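Local coordinates for protein putative non-ribosomal peptide synthetase (Actinomadura parvosata subsp. kistnae, PDB 6M7L) that belongs to the condensation-domain family of non-ribosomal peptide synthetases and probably takes part in the assembly of a peptide natural product, at residues 158-169 with 388-396; 96-107 with 128-137. All coordinates share one frame; numbering follows the deposited sequence.

Contact 1 of 2, residues 158-169 with 388-396; sequences VDVLVRDLAAAY and SWALPGLRT
Trp389 lies against Val162 and Asp159 where the loop leading into edge strand 395-399 runs along helix 155-172, in the N-terminal lobe of the two-lobed condensation-domain fold, to which this later part of the chain crosses back. Val162 CG1 comes over one face of the indole, a CH-pi contact 3.7 Å from the centroid of the five-membered ring, while NE1 donates in the ring plane to Asp159 OD1 (2.8 Å, 165° at the hydrogen). The carboxylate, placed by a CG anti to the backbone N (chi1 176°), is nearly coplanar with the indole and accepts through the anti lone pair of OD1. At the far end of the indole, CH2 packs on Val158 CG1 at 3.9 Å. A leucine in place of Trp389 would probably leave Asp159 OD1 without this donor and open a gap beside Val158. Farther along, Leu391 sends CD2 against Ala166 CB, and its N donates to Thr396 OG1. Pro392 O sits at the edge of the Tyr169 ring, 3.2 Å from CE2; the tyrosine hydroxyl is anchored on Asp57 N. Leu391 to Leu394 form a type II beta turn, at whose end Leu394 CD1 packs against the same ring, 3.7 Å from Tyr169 CE2.

Contact 2 of 2, residues 96-107 with 128-137; sequences GRPPLEICPATE and VPWRAHLFPL
Glu101 and His133 are neighbours across the parallel pair formed by strands 100-102 and 130-136, the two strands of a beta-alpha-beta unit connected through helix 110-119. His133 ND1 donates to Glu101 OE2 (2.8 Å, 168° at the hydrogen), which lies near the imidazole plane although the carboxylate itself is turned 73° against the ring. Glu101 reaches across with CG anti to the backbone N (chi1 173°) and an extended chain. On the other side of the imidazole, NE2 accepts from Arg131 NE at 2.8 Å, so the ring is gripped at both nitrogens, an arrangement consistent with a neutral His133 protonated at ND1. The second shell comes from the connecting helix and the residue after it: Arg117 forms a salt bridge with Glu101 OE1, and its carbonyl, with that of Arg120, holds Arg131 NH2. Beneath these side chains the strands are joined in the staggered parallel pattern, Glu101 bonding through N to Ala132 O and through O to Leu134 N. The opposite face carries Leu100, Ala132 and Leu134, with Leu100 CD1 3.8 Å from Ala132 CB. Toward one end Cys103 CB packs against Phe135 CD1, and Ala105 N donates to Pro136 O at 3.0 Å. At the other end Pro98 lies alongside Trp130, its CB over one face of the indole, 3.7 Å from the centroid of the five-membered ring.

Both contacts reach the same five-stranded sheet, at its opposite margins: contact 2 pairs edge strand 100-102 with its neighbour, whereas contact 1 ties the loop before the other edge strand, 395-399, to a helix packed on the sheet. Each is partly buried. Main-chain hydrogen bonds dominate contact 2; contact 1 depends on side chains, with a single hydrogen bond between its segments. Their surroundings differ too, since Arg395, in segment 388-396 but not touching the helix, forms a salt bridge with an acidic side chain of another protein chain, while contact 2 is touched by no other chain of the assembly. The two meet where Leu161 CD1 packs 3.4 Å from Trp130 CZ3.

Contact 1 of 2, residues 158-169 with 388-396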
loop_
_atom_site.group_PDB
_atom_site.type_symbol
_atom_site.label_atom_id
_atom_site.label_comp_id
_atom_site.label_asym_id
_atom_site.label_seq_id
_atom_site.Cartn_x
_atom_site.Cartn_y
_atom_site.Cartn_z
ATOM N N VAL A 158 -6.871 -5.675 -9.694
ATOM C CA VAL A 158 -6.554 -4.418 -10.370
ATOM C C VAL A 158 -5.299 -3.804 -9.767
ATOM O O VAL A 158 -4.397 -3.354 -10.484
ATOM C CB VAL A 158 -7.748 -3.452 -10.297
ATOM C CG1 VAL A 158 -7.336 -2.060 -10.746
ATOM C CG2 VAL A 158 -8.887 -3.968 -11.153
ATOM N N ASP A 159 -5.224 -3.787 -8.434
ATOM C CA ASP A 159 -4.020 -3.322 -7.754
ATOM C C ASP A 159 -2.812 -4.163 -8.149
ATOM O O ASP A 159 -1.743 -3.625 -8.464
ATOM C CB ASP A 159 -4.240 -3.356 -6.241
ATOM C CG ASP A 159 -3.000 -2.981 -5.462
ATOM O OD1 ASP A 159 -2.416 -1.915 -5.742
ATOM O OD2 ASP A 159 -2.615 -3.752 -4.560
ATOM N N VAL A 160 -2.968 -5.489 -8.143
ATOM C CA VAL A 160 -1.887 -6.378 -8.563
ATOM C C VAL A 160 -1.517 -6.118 -10.018
ATOM O O VAL A 160 -0.335 -6.115 -10.384
ATOM C CB VAL A 160 -2.290 -7.846 -8.335
ATOM C CG1 VAL A 160 -1.258 -8.787 -8.943
ATOM C CG2 VAL A 160 -2.463 -8.119 -6.848
ATOM N N LEU A 161 -2.523 -5.895 -10.867
ATOM C CA LEU A 161 -2.273 -5.595 -12.273
ATOM C C LEU A 161 -1.363 -4.382 -12.422
ATOM O O LEU A 161 -0.326 -4.444 -13.093
ATOM C CB LEU A 161 -3.603 -5.353 -12.991
ATOM C CG LEU A 161 -3.872 -6.051 -14.323
ATOM C CD1 LEU A 161 -2.615 -6.082 -15.170
ATOM C CD2 LEU A 161 -4.425 -7.450 -14.101
ATOM N N VAL A 162 -1.737 -3.267 -11.790
ATOM C CA VAL A 162 -0.999 -2.019 -11.963
ATOM C C VAL A 162 0.393 -2.122 -11.351
ATOM O O VAL A 162 1.381 -1.668 -11.941
ATOM C CB VAL A 162 -1.797 -0.848 -11.363
ATOM C CG1 VAL A 162 -1.046 0.457 -11.550
ATOM C CG2 VAL A 162 -3.181 -0.772 -11.994
ATOM N N ARG A 163 0.495 -2.714 -10.159
ATOM C CA ARG A 163 1.795 -2.847 -9.512
ATOM C C ARG A 163 2.747 -3.696 -10.347
ATOM O O ARG A 163 3.922 -3.345 -10.512
ATOM C CB ARG A 163 1.623 -3.439 -8.114
ATOM C CG ARG A 163 1.354 -2.406 -7.024
ATOM C CD ARG A 163 0.698 -3.055 -5.821
ATOM N NE ARG A 163 1.090 -4.456 -5.694
ATOM C CZ ARG A 163 0.354 -5.387 -5.097
ATOM N NH1 ARG A 163 -0.819 -5.069 -4.568
ATOM N NH2 ARG A 163 0.787 -6.639 -5.030
ATOM N N ASP A 164 2.258 -4.813 -10.894
ATOM C CA ASP A 164 3.111 -5.657 -11.724
ATOM C C ASP A 164 3.385 -5.020 -13.081
ATOM O O ASP A 164 4.437 -5.272 -13.679
ATOM C CB ASP A 164 2.482 -7.038 -11.897
ATOM C CG ASP A 164 2.472 -7.836 -10.606
ATOM O OD1 ASP A 164 2.898 -7.291 -9.567
ATOM O OD2 ASP A 164 2.044 -9.008 -10.631
ATOM N N LEU A 165 2.459 -4.199 -13.582
ATOM C CA LEU A 165 2.725 -3.464 -14.813
ATOM C C LEU A 165 3.757 -2.369 -14.579
ATOM O O LEU A 165 4.588 -2.091 -15.452
ATOM C CB LEU A 165 1.430 -2.873 -15.368
ATOM C CG LEU A 165 1.584 -2.052 -16.651
ATOM C CD1 LEU A 165 2.157 -2.915 -17.766
ATOM C CD2 LEU A 165 0.260 -1.429 -17.067
ATOM N N ALA A 166 3.720 -1.740 -13.404
ATOM C CA ALA A 166 4.739 -0.758 -13.055
ATOM C C ALA A 166 6.108 -1.412 -12.926
ATOM O O ALA A 166 7.106 -0.879 -13.422
ATOM C CB ALA A 166 4.359 -0.047 -11.757
ATOM N N ALA A 167 6.171 -2.571 -12.265
ATOM C CA ALA A 167 7.443 -3.266 -12.115
ATOM C C ALA A 167 8.010 -3.674 -13.469
ATOM O O ALA A 167 9.218 -3.560 -13.707
ATOM C CB ALA A 167 7.271 -4.489 -11.214
ATOM N N ALA A 168 7.148 -4.143 -14.376
ATOM C CA ALA A 168 7.622 -4.573 -15.686
ATOM C C ALA A 168 8.018 -3.384 -16.551
ATOM O O ALA A 168 8.975 -3.468 -17.329
ATOM C CB ALA A 168 6.554 -5.415 -16.381
ATOM N N TYR A 169 7.300 -2.266 -16.428
ATOM C CA TYR A 169 7.623 -1.103 -17.250
ATOM C C TYR A 169 8.957 -0.492 -16.847
ATOM O O TYR A 169 9.737 -0.074 -17.711
ATOM C CB TYR A 169 6.513 -0.057 -17.163
ATOM C CG TYR A 169 6.826 1.195 -17.948
ATOM C CD1 TYR A 169 6.779 1.197 -19.335
ATOM C CD2 TYR A 169 7.176 2.374 -17.303
ATOM C CE1 TYR A 169 7.068 2.337 -20.059
ATOM C CE2 TYR A 169 7.466 3.520 -18.019
ATOM C CZ TYR A 169 7.411 3.496 -19.397
ATOM O OH TYR A 169 7.699 4.635 -20.115
ATOM N N SER A 388 -0.477 4.607 -4.368
ATOM C CA SER A 388 0.833 3.981 -4.485
ATOM C C SER A 388 1.020 3.279 -5.827
ATOM O O SER A 388 1.748 2.287 -5.920
ATOM C CB SER A 388 1.054 3.003 -3.331
ATOM O OG SER A 388 2.354 2.444 -3.375
ATOM N N TRP A 389 0.364 3.777 -6.873
ATOM C CA TRP A 389 0.569 3.302 -8.236
ATOM C C TRP A 389 1.510 4.270 -8.941
ATOM O O TRP A 389 1.195 5.457 -9.077
ATOM C CB TRP A 389 -0.755 3.199 -8.992
ATOM C CG TRP A 389 -1.647 2.078 -8.542
ATOM C CD1 TRP A 389 -1.294 0.999 -7.786
ATOM C CD2 TRP A 389 -3.044 1.931 -8.824
ATOM N NE1 TRP A 389 -2.385 0.187 -7.581
ATOM C CE2 TRP A 389 -3.472 0.738 -8.206
ATOM C CE3 TRP A 389 -3.976 2.692 -9.539
ATOM C CZ2 TRP A 389 -4.789 0.288 -8.281
ATOM C CZ3 TRP A 389 -5.282 2.245 -9.611
ATOM C CH2 TRP A 389 -5.677 1.054 -8.987
ATOM N N ALA A 390 2.660 3.768 -9.388
ATOM C CA ALA A 390 3.669 4.627 -10.004
ATOM C C ALA A 390 4.422 3.832 -11.060
ATOM O O ALA A 390 5.142 2.886 -10.725
ATOM C CB ALA A 390 4.629 5.182 -8.953
ATOM N N LEU A 391 4.262 4.216 -12.325
ATOM C CA LEU A 391 5.105 3.676 -13.385
ATOM C C LEU A 391 6.443 4.406 -13.371
ATOM O O LEU A 391 6.462 5.636 -13.496
ATOM C CB LEU A 391 4.450 3.830 -14.753
ATOM C CG LEU A 391 3.074 3.232 -15.062
ATOM C CD1 LEU A 391 2.924 3.033 -16.564
ATOM C CD2 LEU A 391 2.834 1.931 -14.329
ATOM N N PRO A 392 7.565 3.705 -13.210
ATOM C CA PRO A 392 8.869 4.381 -13.171
ATOM C C PRO A 392 9.086 5.286 -14.376
ATOM O O PRO A 392 8.928 4.874 -15.526
ATOM C CB PRO A 392 9.861 3.216 -13.154
ATOM C CG PRO A 392 9.113 2.118 -12.480
ATOM C CD PRO A 392 7.681 2.264 -12.928
ATOM N N GLY A 393 9.434 6.542 -14.098
ATOM C CA GLY A 393 9.679 7.522 -15.133
ATOM C C GLY A 393 8.474 8.337 -15.554
ATOM O O GLY A 393 8.620 9.234 -16.393
ATOM N N LEU A 394 7.295 8.062 -15.000
ATOM C CA LEU A 394 6.074 8.753 -15.383
ATOM C C LEU A 394 5.306 9.175 -14.141
ATOM O O LEU A 394 5.195 8.412 -13.177
ATOM C CB LEU A 394 5.183 7.862 -16.264
ATOM C CG LEU A 394 5.758 7.421 -17.611
ATOM C CD1 LEU A 394 4.942 6.276 -18.192
ATOM C CD2 LEU A 394 5.810 8.591 -18.581
ATOM N N ARG A 395 4.781 10.397 -14.171
ATOM C CA ARG A 395 3.885 10.875 -13.123
ATOM C C ARG A 395 2.550 10.149 -13.256
ATOM O O ARG A 395 1.795 10.390 -14.204
ATOM C CB ARG A 395 3.719 12.388 -13.236
ATOM C CG ARG A 395 2.844 13.025 -12.170
ATOM C CD ARG A 395 2.965 14.544 -12.219
ATOM N NE ARG A 395 4.286 15.001 -11.792
ATOM C CZ ARG A 395 4.707 16.261 -11.866
ATOM N NH1 ARG A 395 3.913 17.202 -12.362
ATOM N NH2 ARG A 395 5.924 16.583 -11.449
ATOM N N THR A 396 2.263 9.252 -12.316
ATOM C CA THR A 396 1.122 8.348 -12.401
ATOM C C THR A 396 0.029 8.788 -11.438
ATOM O O THR A 396 0.303 9.065 -10.267
ATOM C CB THR A 396 1.544 6.912 -12.083
ATOM O OG1 THR A 396 2.689 6.558 -12.872
ATOM C CG2 THR A 396 0.408 5.942 -12.380
#

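Contact 2 of 2, residues 96-107 with 128-137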
loop_
_atom_site.group_PDB
_atom_site.type_symbol
_atom_site.label_atom_id
_atom_site.label_comp_id
_atom_site.label_asym_id
_atom_site.label_seq_id
_atom_site.Cartn_x
_atom_site.Cartn_y
_atom_site.Cartn_z
ATOM N N GLY A 96 -0.896 -14.548 -27.361
ATOM C CA GLY A 96 -1.654 -14.367 -26.135
ATOM C C GLY A 96 -1.246 -13.148 -25.340
ATOM O O GLY A 96 -1.745 -12.963 -24.221
ATOM N N ARG A 97 -0.340 -12.324 -25.855
ATOM C CA ARG A 97 -0.127 -11.009 -25.282
ATOM C C ARG A 97 -1.418 -10.201 -25.408
ATOM O O ARG A 97 -2.210 -10.422 -26.330
ATOM C CB ARG A 97 1.019 -10.296 -25.998
ATOM C CG ARG A 97 0.680 -9.863 -27.417
ATOM C CD ARG A 97 1.874 -9.267 -28.143
ATOM N NE ARG A 97 2.869 -8.721 -27.224
ATOM C CZ ARG A 97 3.713 -7.743 -27.536
ATOM N NH1 ARG A 97 3.674 -7.189 -28.741
ATOM N NH2 ARG A 97 4.590 -7.311 -26.641
ATOM N N PRO A 98 -1.672 -9.272 -24.485
ATOM C CA PRO A 98 -2.885 -8.471 -24.586
ATOM C C PRO A 98 -2.797 -7.517 -25.762
ATOM O O PRO A 98 -1.706 -7.026 -26.100
ATOM C CB PRO A 98 -2.917 -7.711 -23.249
ATOM C CG PRO A 98 -1.478 -7.573 -22.896
ATOM C CD PRO A 98 -0.852 -8.878 -23.325
ATOM N N PRO A 99 -3.911 -7.243 -26.432
ATOM C CA PRO A 99 -3.906 -6.190 -27.451
ATOM C C PRO A 99 -3.727 -4.822 -26.814
ATOM O O PRO A 99 -4.122 -4.584 -25.671
ATOM C CB PRO A 99 -5.282 -6.324 -28.116
ATOM C CG PRO A 99 -6.125 -7.043 -27.116
ATOM C CD PRO A 99 -5.200 -7.953 -26.367
ATOM N N LEU A 100 -3.107 -3.919 -27.570
ATOM C CA LEU A 100 -2.836 -2.557 -27.114
ATOM C C LEU A 100 -3.327 -1.588 -28.185
ATOM O O LEU A 100 -2.634 -1.352 -29.180
ATOM C CB LEU A 100 -1.353 -2.353 -26.826
ATOM C CG LEU A 100 -0.919 -0.914 -26.524
ATOM C CD1 LEU A 100 -1.660 -0.359 -25.311
ATOM C CD2 LEU A 100 0.588 -0.831 -26.322
ATOM N N GLU A 101 -4.519 -1.035 -27.984
ATOM C CA GLU A 101 -5.020 0.005 -28.867
ATOM C C GLU A 101 -4.344 1.331 -28.547
ATOM O O GLU A 101 -4.172 1.694 -27.378
ATOM C CB GLU A 101 -6.535 0.152 -28.735
ATOM C CG GLU A 101 -7.098 1.332 -29.517
ATOM C CD GLU A 101 -8.563 1.591 -29.231
ATOM O OE1 GLU A 101 -9.181 2.394 -29.964
ATOM O OE2 GLU A 101 -9.098 0.995 -28.272
ATOM N N ILE A 102 -3.954 2.046 -29.594
ATOM C CA ILE A 102 -3.403 3.390 -29.480
ATOM C C ILE A 102 -4.388 4.326 -30.161
ATOM O O ILE A 102 -4.524 4.314 -31.391
ATOM C CB ILE A 102 -2.001 3.485 -30.097
ATOM C CG1 ILE A 102 -1.020 2.632 -29.285
ATOM C CG2 ILE A 102 -1.544 4.932 -30.167
ATOM C CD1 ILE A 102 0.372 2.564 -29.869
ATOM N N CYS A 103 -5.087 5.130 -29.363
ATOM C CA CYS A 103 -6.216 5.933 -29.833
ATOM C C CYS A 103 -6.000 7.391 -29.449
ATOM O O CYS A 103 -6.411 7.826 -28.364
ATOM C CB CYS A 103 -7.528 5.400 -29.263
ATOM S SG CYS A 103 -8.973 6.418 -29.611
ATOM N N PRO A 104 -5.354 8.174 -30.313
ATOM C CA PRO A 104 -5.141 9.596 -30.011
ATOM C C PRO A 104 -6.455 10.307 -29.732
ATOM O O PRO A 104 -7.448 10.120 -30.438
ATOM C CB PRO A 104 -4.467 10.130 -31.279
ATOM C CG PRO A 104 -3.801 8.934 -31.875
ATOM C CD PRO A 104 -4.706 7.772 -31.573
ATOM N N ALA A 105 -6.457 11.128 -28.683
ATOM C CA ALA A 105 -7.686 11.749 -28.216
ATOM C C ALA A 105 -7.377 13.093 -27.576
ATOM O O ALA A 105 -6.219 13.448 -27.343
ATOM C CB ALA A 105 -8.419 10.845 -27.221
ATOM N N THR A 106 -8.442 13.842 -27.307
ATOM C CA THR A 106 -8.399 15.025 -26.467
ATOM C C THR A 106 -9.151 14.739 -25.174
ATOM O O THR A 106 -10.083 13.929 -25.153
ATOM C CB THR A 106 -9.016 16.241 -27.169
ATOM O OG1 THR A 106 -10.326 15.907 -27.645
ATOM C CG2 THR A 106 -8.149 16.682 -28.336
ATOM N N GLU A 107 -8.722 15.400 -24.092
ATOM C CA GLU A 107 -9.368 15.256 -22.790
ATOM C C GLU A 107 -10.885 15.302 -22.923
ATOM O O GLU A 107 -11.606 14.495 -22.327
ATOM C CB GLU A 107 -8.879 16.362 -21.852
ATOM C CG GLU A 107 -9.259 16.159 -20.402
ATOM C CD GLU A 107 -8.692 14.874 -19.849
ATOM O OE1 GLU A 107 -9.402 14.181 -19.090
ATOM O OE2 GLU A 107 -7.531 14.553 -20.184
ATOM N N VAL A 128 -7.613 -13.493 -25.095
ATOM C CA VAL A 128 -7.113 -13.420 -23.725
ATOM C C VAL A 128 -8.039 -12.485 -22.956
ATOM O O VAL A 128 -8.624 -11.567 -23.550
ATOM C CB VAL A 128 -5.648 -12.958 -23.674
ATOM C CG1 VAL A 128 -4.773 -13.924 -24.445
ATOM C CG2 VAL A 128 -5.502 -11.541 -24.213
ATOM N N PRO A 129 -8.210 -12.679 -21.654
ATOM C CA PRO A 129 -9.276 -11.965 -20.939
ATOM C C PRO A 129 -8.884 -10.576 -20.457
ATOM O O PRO A 129 -9.401 -10.110 -19.436
ATOM C CB PRO A 129 -9.575 -12.898 -19.763
ATOM C CG PRO A 129 -8.260 -13.552 -19.488
ATOM C CD PRO A 129 -7.533 -13.666 -20.797
ATOM N N TRP A 130 -7.984 -9.901 -21.169
ATOM C CA TRP A 130 -7.693 -8.513 -20.839
ATOM C C TRP A 130 -7.118 -7.815 -22.062
ATOM O O TRP A 130 -6.672 -8.455 -23.017
ATOM C CB TRP A 130 -6.746 -8.396 -19.637
ATOM C CG TRP A 130 -5.332 -8.819 -19.886
ATOM C CD1 TRP A 130 -4.910 -9.957 -20.508
ATOM C CD2 TRP A 130 -4.149 -8.119 -19.485
ATOM N NE1 TRP A 130 -3.536 -10.000 -20.534
ATOM C CE2 TRP A 130 -3.046 -8.883 -19.910
ATOM C CE3 TRP A 130 -3.917 -6.914 -18.813
ATOM C CZ2 TRP A 130 -1.730 -8.487 -19.681
ATOM C CZ3 TRP A 130 -2.611 -6.519 -18.592
ATOM C CH2 TRP A 130 -1.535 -7.303 -19.024
ATOM N N ARG A 131 -7.149 -6.486 -22.017
ATOM C CA ARG A 131 -6.678 -5.658 -23.117
ATOM C C ARG A 131 -6.371 -4.268 -22.578
ATOM O O ARG A 131 -6.783 -3.903 -21.474
ATOM C CB ARG A 131 -7.710 -5.590 -24.245
ATOM C CG ARG A 131 -9.108 -5.280 -23.758
ATOM C CD ARG A 131 -10.051 -4.941 -24.898
ATOM N NE ARG A 131 -11.158 -4.128 -24.409
ATOM C CZ ARG A 131 -12.372 -4.589 -24.131
ATOM N NH1 ARG A 131 -12.661 -5.871 -24.312
ATOM N NH2 ARG A 131 -13.298 -3.759 -23.676
ATOM N N ALA A 132 -5.639 -3.495 -23.376
ATOM C CA ALA A 132 -5.190 -2.169 -22.982
ATOM C C ALA A 132 -5.487 -1.170 -24.090
ATOM O O ALA A 132 -5.324 -1.475 -25.275
ATOM C CB ALA A 132 -3.690 -2.162 -22.661
ATOM N N HIS A 133 -5.916 0.026 -23.694
ATOM C CA HIS A 133 -6.248 1.097 -24.628
ATOM C C HIS A 133 -5.452 2.333 -24.234
ATOM O O HIS A 133 -5.725 2.945 -23.195
ATOM C CB HIS A 133 -7.746 1.388 -24.625
ATOM C CG HIS A 133 -8.597 0.158 -24.675
ATOM N ND1 HIS A 133 -9.135 -0.329 -25.847
ATOM C CD2 HIS A 133 -8.994 -0.690 -23.697
ATOM C CE1 HIS A 133 -9.832 -1.422 -25.587
ATOM N NE2 HIS A 133 -9.762 -1.662 -24.291
ATOM N N LEU A 134 -4.472 2.695 -25.055
ATOM C CA LEU A 134 -3.659 3.876 -24.813
ATOM C C LEU A 134 -4.262 5.066 -25.547
ATOM O O LEU A 134 -4.642 4.954 -26.718
ATOM C CB LEU A 134 -2.218 3.640 -25.268
ATOM C CG LEU A 134 -1.246 4.806 -25.089
ATOM C CD1 LEU A 134 -1.230 5.270 -23.641
ATOM C CD2 LEU A 134 0.147 4.401 -25.543
ATOM N N PHE A 135 -4.351 6.203 -24.856
ATOM C CA PHE A 135 -4.964 7.418 -25.392
ATOM C C PHE A 135 -3.950 8.552 -25.344
ATOM O O PHE A 135 -3.843 9.260 -24.332
ATOM C CB PHE A 135 -6.231 7.775 -24.620
ATOM C CG PHE A 135 -7.287 6.710 -24.670
ATOM C CD1 PHE A 135 -8.156 6.629 -25.747
ATOM C CD2 PHE A 135 -7.409 5.786 -23.645
ATOM C CE1 PHE A 135 -9.130 5.645 -25.800
ATOM C CE2 PHE A 135 -8.382 4.800 -23.692
ATOM C CZ PHE A 135 -9.243 4.731 -24.771
ATOM N N PRO A 136 -3.180 8.755 -26.414
ATOM C CA PRO A 136 -2.208 9.861 -26.440
ATOM C C PRO A 136 -2.915 11.208 -26.461
ATOM O O PRO A 136 -3.747 11.477 -27.331
ATOM C CB PRO A 136 -1.425 9.614 -27.736
ATOM C CG PRO A 136 -1.667 8.174 -28.067
ATOM C CD PRO A 136 -3.052 7.880 -27.589
ATOM N N LEU A 137 -2.577 12.057 -25.491
ATOM C CA LEU A 137 -3.080 13.423 -25.420
ATOM C C LEU A 137 -2.053 14.431 -25.915
ATOM O O LEU A 137 -2.364 15.281 -26.755
ATOM C CB LEU A 137 -3.495 13.752 -23.982
ATOM C CG LEU A 137 -4.550 12.819 -23.391
ATOM C CD1 LEU A 137 -4.685 13.036 -21.893
ATOM C CD2 LEU A 137 -5.886 13.023 -24.092
#